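Local coordinates for putative Lipoprotein (Shewanella oneidensis, PDB 3U24) that is of unknown function but binds zinc and calcium ions and, by its family, may be related to the metallopeptidases, at residues S88-L100 with N422-N434. Numbering follows the deposited sequence.
Sequences SNETIDYHLIDNL and NESPSLVKSLFGN. With ZN (zinc ion), chain C.
Ser426 and Asp93 meet through their first torsions: OG of Ser426 stands between its own backbone N and carbonyl carbon (chi1 82°), while CG of Asp93 lies anti to its carbonyl carbon. Ser426 OG thereby donates to Asp93 OD1 at 3.0 Å, on the syn side of the carboxylate, and also accepts from Lys429 N, which makes Ser426 the N-cap of helix 427-432. A water accepting from Val428 N and weakly bonded to Asp93 OD2 extends this link.

Lys429, bent at chi3 and chi4, is a knob in the hole formed by Asn89, Ile92, Asp93 and Leu96; its CD passes 3.9 Å from Ile92 CG2. Its NZ bonds to Ser424 O and Tyr558 O, and only weakly to Asn89 OD1. Asn89 ND2 reaches Ser424 O at 3.1 Å in a nearly straight bond (174°), from the face of that carbonyl plane opposite Lys429 NZ.

Farther along, Val428 CG1 packs 4.0 Å from Leu96 CB, and Leu100 CD2 sits 3.7 Å from the centroid of the Phe432 ring, 8° off its normal, a CH-pi contact.

On another side of helix 88-111, His95 NE2 binds zinc. The contact thus grades from polar to apolar: Asp93 probably reinforces the helix-dipole stabilisation at the capped N-terminus, while the two donors on Ser424 O probably steady the turn at 424-426 that leads into helix 427-432.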
ATOM      1  N   SER A  88      13.733   0.244  23.087  1.00 27.78           N
ATOM      2  CA  SER A  88      12.742  -0.456  22.301  1.00 28.92           C
ATOM      3  C   SER A  88      12.591   0.188  20.930  1.00 27.80           C
ATOM      4  O   SER A  88      12.629  -0.519  19.933  1.00 26.52           O
ATOM      5  CB  SER A  88      11.425  -0.607  23.055  1.00 29.93           C
ATOM      6  OG  SER A  88      10.837   0.653  23.201  1.00 32.68           O
ATOM      7  N   ASN A  89      12.532   1.510  20.871  1.00 27.73           N
ATOM      8  CA  ASN A  89      12.536   2.208  19.580  1.00 29.21           C
ATOM      9  C   ASN A  89      13.774   1.991  18.719  1.00 26.76           C
ATOM     10  O   ASN A  89      13.687   1.911  17.467  1.00 24.56           O
ATOM     11  CB  ASN A  89      12.377   3.735  19.752  1.00 32.61           C
ATOM     12  CG  ASN A  89      10.982   4.202  19.421  1.00 37.84           C
ATOM     13  OD1 ASN A  89       9.991   3.474  19.632  1.00 39.00           O
ATOM     14  ND2 ASN A  89      10.887   5.415  18.866  1.00 44.90           N
ATOM     15  N   GLU A  90      14.924   1.993  19.376  1.00 24.93           N
ATOM     16  CA  GLU A  90      16.166   1.767  18.676  1.00 24.61           C
ATOM     17  C   GLU A  90      16.223   0.339  18.130  1.00 23.97           C
ATOM     18  O   GLU A  90      16.732   0.115  17.020  1.00 22.62           O
ATOM     19  CB  GLU A  90      17.347   2.048  19.583  1.00 25.52           C
ATOM     20  CG  GLU A  90      17.558   3.524  19.877  1.00 25.93           C
ATOM     21  CD  GLU A  90      18.586   3.756  20.953  1.00 27.37           C
ATOM     22  OE1 GLU A  90      18.893   2.761  21.671  1.00 28.49           O
ATOM     23  OE2 GLU A  90      19.090   4.921  21.095  1.00 27.86           O
ATOM     24  N   THR A  91      15.669  -0.624  18.870  1.00 24.21           N
ATOM     25  CA  THR A  91      15.739  -2.002  18.399  1.00 24.47           C
ATOM     26  C   THR A  91      14.810  -2.189  17.197  1.00 22.90           C
ATOM     27  O   THR A  91      15.133  -2.881  16.246  1.00 21.74           O
ATOM     28  CB  THR A  91      15.525  -3.047  19.533  1.00 25.79           C
ATOM     29  OG1 THR A  91      15.899  -4.338  19.025  1.00 27.17           O
ATOM     30  CG2 THR A  91      14.111  -3.123  19.986  1.00 25.60           C
ATOM     31  N   ILE A  92      13.685  -1.504  17.209  1.00 23.09           N
ATOM     32  CA  ILE A  92      12.804  -1.467  16.013  1.00 22.67           C
ATOM     33  C   ILE A  92      13.530  -0.870  14.809  1.00 22.25           C
ATOM     34  O   ILE A  92      13.589  -1.502  13.748  1.00 21.44           O
ATOM     35  CB  ILE A  92      11.477  -0.754  16.293  1.00 22.40           C
ATOM     36  CG1 ILE A  92      10.650  -1.616  17.279  1.00 22.72           C
ATOM     37  CG2 ILE A  92      10.724  -0.513  14.978  1.00 21.63           C
ATOM     38  CD1 ILE A  92       9.576  -0.841  18.018  1.00 23.22           C
ATOM     39  N   ASP A  93      14.148   0.292  14.990  1.00 22.38           N
ATOM     40  CA  ASP A  93      14.952   0.885  13.926  1.00 22.60           C
ATOM     41  C   ASP A  93      16.090  -0.040  13.445  1.00 22.15           C
ATOM     42  O   ASP A  93      16.341  -0.147  12.229  1.00 20.68           O
ATOM     43  CB  ASP A  93      15.500   2.253  14.342  1.00 23.99           C
ATOM     44  CG  ASP A  93      14.383   3.300  14.540  1.00 25.56           C
ATOM     45  OD1 ASP A  93      13.216   2.974  14.243  1.00 27.12           O
ATOM     46  OD2 ASP A  93      14.664   4.426  14.999  1.00 26.81           O
ATOM     47  N   TYR A  94      16.756  -0.705  14.387  1.00 21.90           N
ATOM     48  CA  TYR A  94      17.841  -1.605  14.059  1.00 22.19           C
ATOM     49  C   TYR A  94      17.313  -2.663  13.088  1.00 21.86           C
ATOM     50  O   TYR A  94      17.893  -2.872  12.027  1.00 20.34           O
ATOM     51  CB  TYR A  94      18.415  -2.279  15.327  1.00 23.37           C
ATOM     52  CG  TYR A  94      19.553  -3.236  15.078  1.00 23.98           C
ATOM     53  CD1 TYR A  94      19.339  -4.468  14.499  1.00 24.31           C
ATOM     54  CD2 TYR A  94      20.856  -2.911  15.445  1.00 25.21           C
ATOM     55  CE1 TYR A  94      20.388  -5.340  14.265  1.00 25.10           C
ATOM     56  CE2 TYR A  94      21.895  -3.796  15.244  1.00 25.51           C
ATOM     57  CZ  TYR A  94      21.650  -5.003  14.635  1.00 25.54           C
ATOM     58  OH  TYR A  94      22.681  -5.890  14.412  1.00 26.83           O
ATOM     59  N   HIS A  95      16.204  -3.306  13.455  1.00 21.49           N
ATOM     60  CA  HIS A  95      15.669  -4.374  12.646  1.00 21.66           C
ATOM     61  C   HIS A  95      15.116  -3.921  11.299  1.00 21.34           C
ATOM     62  O   HIS A  95      15.306  -4.598  10.274  1.00 21.72           O
ATOM     63  CB  HIS A  95      14.665  -5.197  13.448  1.00 22.08           C
ATOM     64  CG  HIS A  95      15.313  -6.044  14.473  1.00 23.40           C
ATOM     65  ND1 HIS A  95      15.688  -5.561  15.707  1.00 24.93           N
ATOM     66  CD2 HIS A  95      15.738  -7.354  14.418  1.00 24.00           C
ATOM     67  CE1 HIS A  95      16.271  -6.547  16.403  1.00 25.44           C
ATOM     68  NE2 HIS A  95      16.281  -7.652  15.625  1.00 25.48           N
ATOM     69  N   LEU A  96      14.443  -2.786  11.275  1.00 20.84           N
ATOM     70  CA  LEU A  96      13.965  -2.230  10.039  1.00 20.42           C
ATOM     71  C   LEU A  96      15.138  -1.915   9.106  1.00 20.50           C
ATOM     72  O   LEU A  96      15.064  -2.230   7.932  1.00 20.30           O
ATOM     73  CB  LEU A  96      13.144  -0.988  10.307  1.00 20.43           C
ATOM     74  CG  LEU A  96      11.772  -1.180  10.964  1.00 20.83           C
ATOM     75  CD1 LEU A  96      11.169   0.236  11.157  1.00 19.59           C
ATOM     76  CD2 LEU A  96      10.829  -2.120  10.179  1.00 19.93           C
ATOM     77  N   ILE A  97      16.221  -1.338   9.622  1.00 20.30           N
ATOM     78  CA  ILE A  97      17.390  -1.099   8.818  1.00 20.57           C
ATOM     79  C   ILE A  97      18.028  -2.404   8.306  1.00 21.22           C
ATOM     80  O   ILE A  97      18.328  -2.540   7.104  1.00 20.49           O
ATOM     81  CB  ILE A  97      18.431  -0.222   9.567  1.00 21.12           C
ATOM     82  CG1 ILE A  97      17.907   1.222   9.703  1.00 21.29           C
ATOM     83  CG2 ILE A  97      19.758  -0.228   8.850  1.00 20.42           C
ATOM     84  CD1 ILE A  97      18.692   2.072  10.707  1.00 21.59           C
ATOM     85  N   ASP A  98      18.232  -3.374   9.195  1.00 22.07           N
ATOM     86  CA  ASP A  98      18.835  -4.642   8.804  1.00 23.14           C
ATOM     87  C   ASP A  98      18.053  -5.328   7.657  1.00 22.68           C
ATOM     88  O   ASP A  98      18.624  -5.736   6.638  1.00 22.38           O
ATOM     89  CB  ASP A  98      18.873  -5.558   9.998  1.00 25.54           C
ATOM     90  CG  ASP A  98      19.863  -6.684   9.852  1.00 28.28           C
ATOM     91  OD1 ASP A  98      20.886  -6.542   9.168  1.00 32.97           O
ATOM     92  OD2 ASP A  98      19.636  -7.721  10.466  1.00 32.90           O
ATOM     93  N   ASN A  99      16.749  -5.440   7.845  1.00 21.05           N
ATOM     94  CA  ASN A  99      15.869  -5.998   6.864  1.00 21.23           C
ATOM     95  C   ASN A  99      15.854  -5.207   5.534  1.00 20.96           C
ATOM     96  O   ASN A  99      15.873  -5.802   4.472  1.00 20.46           O
ATOM     97  CB  ASN A  99      14.427  -6.069   7.410  1.00 20.98           C
ATOM     98  CG  ASN A  99      13.508  -6.822   6.469  1.00 21.08           C
ATOM     99  OD1 ASN A  99      13.686  -8.010   6.265  1.00 21.27           O
ATOM    100  ND2 ASN A  99      12.571  -6.127   5.856  1.00 20.00           N
ATOM    101  N   LEU A 100      15.786  -3.880   5.596  1.00 20.60           N
ATOM    102  CA  LEU A 100      15.861  -3.084   4.386  1.00 20.50           C
ATOM    103  C   LEU A 100      17.174  -3.381   3.635  1.00 21.14           C
ATOM    104  O   LEU A 100      17.175  -3.601   2.409  1.00 21.15           O
ATOM    105  CB  LEU A 100      15.775  -1.595   4.713  1.00 20.47           C
ATOM    106  CG  LEU A 100      15.957  -0.623   3.548  1.00 20.49           C
ATOM    107  CD1 LEU A 100      14.723  -0.697   2.660  1.00 19.39           C
ATOM    108  CD2 LEU A 100      16.215   0.768   4.115  1.00 20.50           C
ATOM    109  N   ASN A 422       2.350   8.826  16.349  1.00 32.55           N
ATOM    110  CA  ASN A 422       2.981  10.108  16.561  1.00 35.98           C
ATOM    111  C   ASN A 422       3.443  10.316  18.050  1.00 37.16           C
ATOM    112  O   ASN A 422       4.199  11.219  18.271  1.00 38.85           O
ATOM    113  CB  ASN A 422       2.094  11.270  16.041  1.00 37.69           C
ATOM    114  CG  ASN A 422       2.013  11.337  14.519  1.00 39.06           C
ATOM    115  OD1 ASN A 422       1.016  11.825  13.961  1.00 44.93           O
ATOM    116  ND2 ASN A 422       3.050  10.879  13.837  1.00 38.96           N
ATOM    117  N   GLU A 423       3.027   9.469  19.014  1.00 39.69           N
ATOM    118  CA  GLU A 423       3.471   9.531  20.437  1.00 42.06           C
ATOM    119  C   GLU A 423       5.018   9.320  20.449  1.00 44.56           C
ATOM    120  O   GLU A 423       5.746  10.162  20.999  1.00 49.80           O
ATOM    121  CB  GLU A 423       2.685   8.575  21.491  1.00 42.99           C
ATOM    122  CG  GLU A 423       1.192   8.923  21.964  1.00 44.08           C
ATOM    123  CD  GLU A 423       0.593   8.310  23.347  1.00 48.49           C
ATOM    124  OE1 GLU A 423       1.175   7.469  24.120  1.00 47.44           O
ATOM    125  OE2 GLU A 423      -0.544   8.728  23.769  1.00 50.71           O
ATOM    126  N   SER A 424       5.535   8.271  19.804  1.00 45.36           N
ATOM    127  CA  SER A 424       6.993   7.979  19.836  1.00 45.10           C
ATOM    128  C   SER A 424       7.665   7.796  18.464  1.00 39.85           C
ATOM    129  O   SER A 424       8.165   6.740  18.137  1.00 34.37           O
ATOM    130  CB  SER A 424       7.242   6.747  20.717  1.00 49.42           C
ATOM    131  OG  SER A 424       7.052   7.088  22.091  1.00 56.18           O
ATOM    132  N   PRO A 425       7.715   8.855  17.665  1.00 37.48           N
ATOM    133  CA  PRO A 425       8.125   8.654  16.272  1.00 34.97           C
ATOM    134  C   PRO A 425       9.639   8.464  16.043  1.00 32.75           C
ATOM    135  O   PRO A 425      10.457   8.798  16.871  1.00 32.32           O
ATOM    136  CB  PRO A 425       7.671   9.966  15.608  1.00 36.28           C
ATOM    137  CG  PRO A 425       7.865  10.983  16.700  1.00 37.28           C
ATOM    138  CD  PRO A 425       7.582  10.283  18.010  1.00 36.55           C
ATOM    139  N   SER A 426      10.001   7.894  14.916  1.00 30.66           N
ATOM    140  CA  SER A 426      11.376   7.933  14.473  1.00 29.68           C
ATOM    141  C   SER A 426      11.398   8.083  12.976  1.00 28.37           C
ATOM    142  O   SER A 426      10.479   7.628  12.280  1.00 28.32           O
ATOM    143  CB  SER A 426      12.134   6.672  14.880  1.00 28.63           C
ATOM    144  OG  SER A 426      11.890   5.634  13.969  1.00 28.40           O
ATOM    145  N   LEU A 427      12.451   8.716  12.480  1.00 28.47           N
ATOM    146  CA  LEU A 427      12.618   8.893  11.046  1.00 28.55           C
ATOM    147  C   LEU A 427      12.609   7.542  10.336  1.00 26.55           C
ATOM    148  O   LEU A 427      11.890   7.362   9.389  1.00 26.86           O
ATOM    149  CB  LEU A 427      13.900   9.693  10.755  1.00 30.79           C
ATOM    150  CG  LEU A 427      14.052  10.350   9.362  1.00 32.67           C
ATOM    151  CD1 LEU A 427      12.796  11.089   8.894  1.00 31.82           C
ATOM    152  CD2 LEU A 427      15.250  11.309   9.360  1.00 32.65           C
ATOM    153  N   VAL A 428      13.355   6.560  10.841  1.00 25.94           N
ATOM    154  CA  VAL A 428      13.367   5.220  10.257  1.00 24.38           C
ATOM    155  C   VAL A 428      11.983   4.553  10.145  1.00 24.36           C
ATOM    156  O   VAL A 428      11.660   4.006   9.105  1.00 24.10           O
ATOM    157  CB  VAL A 428      14.377   4.314  10.983  1.00 23.72           C
ATOM    158  CG1 VAL A 428      14.277   2.869  10.501  1.00 22.03           C
ATOM    159  CG2 VAL A 428      15.784   4.867  10.755  1.00 23.29           C
ATOM    160  N   LYS A 429      11.175   4.605  11.198  0.50 24.31           N
ATOM    161  CA  LYS A 429       9.830   4.044  11.142  0.50 24.09           C
ATOM    162  C   LYS A 429       8.953   4.807  10.192  0.50 24.50           C
ATOM    163  O   LYS A 429       8.117   4.206   9.533  0.50 25.33           O
ATOM    164  CB  LYS A 429       9.137   4.033  12.504  0.50 23.75           C
ATOM    165  CG  LYS A 429       9.800   3.158  13.543  0.50 23.26           C
ATOM    166  CD  LYS A 429       8.862   2.891  14.722  0.50 22.70           C
ATOM    167  CE  LYS A 429       8.547   4.147  15.510  0.50 22.14           C
ATOM    168  NZ  LYS A 429       8.366   3.784  16.934  0.50 22.04           N
ATOM    169  N   SER A 430       9.108   6.124  10.128  1.00 24.80           N
ATOM    170  CA  SER A 430       8.291   6.921   9.223  1.00 25.52           C
ATOM    171  C   SER A 430       8.614   6.565   7.773  1.00 25.65           C
ATOM    172  O   SER A 430       7.725   6.401   6.996  1.00 26.07           O
ATOM    173  CB  SER A 430       8.477   8.419   9.475  1.00 27.03           C
ATOM    174  OG  SER A 430       7.965   8.757  10.749  1.00 27.98           O
ATOM    175  N   LEU A 431       9.887   6.357   7.447  1.00 25.98           N
ATOM    176  CA  LEU A 431      10.288   6.005   6.091  1.00 25.52           C
ATOM    177  C   LEU A 431      10.081   4.545   5.739  1.00 26.30           C
ATOM    178  O   LEU A 431       9.727   4.227   4.610  1.00 26.76           O
ATOM    179  CB  LEU A 431      11.757   6.358   5.884  1.00 25.24           C
ATOM    180  CG  LEU A 431      12.152   7.826   6.038  1.00 26.28           C
ATOM    181  CD1 LEU A 431      13.682   8.002   6.032  1.00 26.72           C
ATOM    182  CD2 LEU A 431      11.511   8.671   4.954  1.00 26.00           C
ATOM    183  N   PHE A 432      10.326   3.632   6.670  1.00 26.54           N
ATOM    184  CA  PHE A 432      10.411   2.219   6.304  1.00 27.47           C
ATOM    185  C   PHE A 432       9.565   1.338   7.149  1.00 28.39           C
ATOM    186  O   PHE A 432       9.903   0.182   7.338  1.00 29.29           O
ATOM    187  CB  PHE A 432      11.839   1.710   6.408  1.00 28.06           C
ATOM    188  CG  PHE A 432      12.805   2.550   5.688  1.00 28.73           C
ATOM    189  CD1 PHE A 432      12.692   2.714   4.336  1.00 31.50           C
ATOM    190  CD2 PHE A 432      13.799   3.188   6.350  1.00 31.11           C
ATOM    191  CE1 PHE A 432      13.569   3.521   3.653  1.00 32.40           C
ATOM    192  CE2 PHE A 432      14.696   3.994   5.683  1.00 31.69           C
ATOM    193  CZ  PHE A 432      14.561   4.189   4.335  1.00 30.92           C
ATOM    194  N   GLY A 433       8.432   1.860   7.586  1.00 30.37           N
ATOM    195  CA  GLY A 433       7.537   1.130   8.481  1.00 30.77           C
ATOM    196  C   GLY A 433       6.780   0.029   7.779  1.00 29.11           C
ATOM    197  O   GLY A 433       6.786  -0.045   6.581  1.00 29.45           O
ATOM    198  N   ASN A 434       6.107  -0.810   8.546  1.00 28.07           N
ATOM    199  CA  ASN A 434       5.546  -2.060   8.021  1.00 25.57           C
ATOM    200  C   ASN A 434       4.113  -1.888   7.626  1.00 24.14           C
ATOM    201  O   ASN A 434       3.278  -1.629   8.454  1.00 25.29           O
ATOM    202  CB  ASN A 434       5.701  -3.140   9.106  1.00 24.54           C
ATOM    203  CG  ASN A 434       5.269  -4.496   8.664  1.00 22.89           C
ATOM    204  OD1 ASN A 434       4.170  -4.938   8.996  1.00 22.63           O
ATOM    205  ND2 ASN A 434       6.127  -5.182   7.937  1.00 21.89           N
TER
HETATM  206 ZN    ZN C 592      17.156  -9.359  16.135  1.00 33.31          ZN
HETATM  207  O   HOH W   1      15.303   7.062  13.095  1.00 35.43           O
HETATM  208  O   HOH W   2      17.462  -9.539  18.645  1.00 32.39           O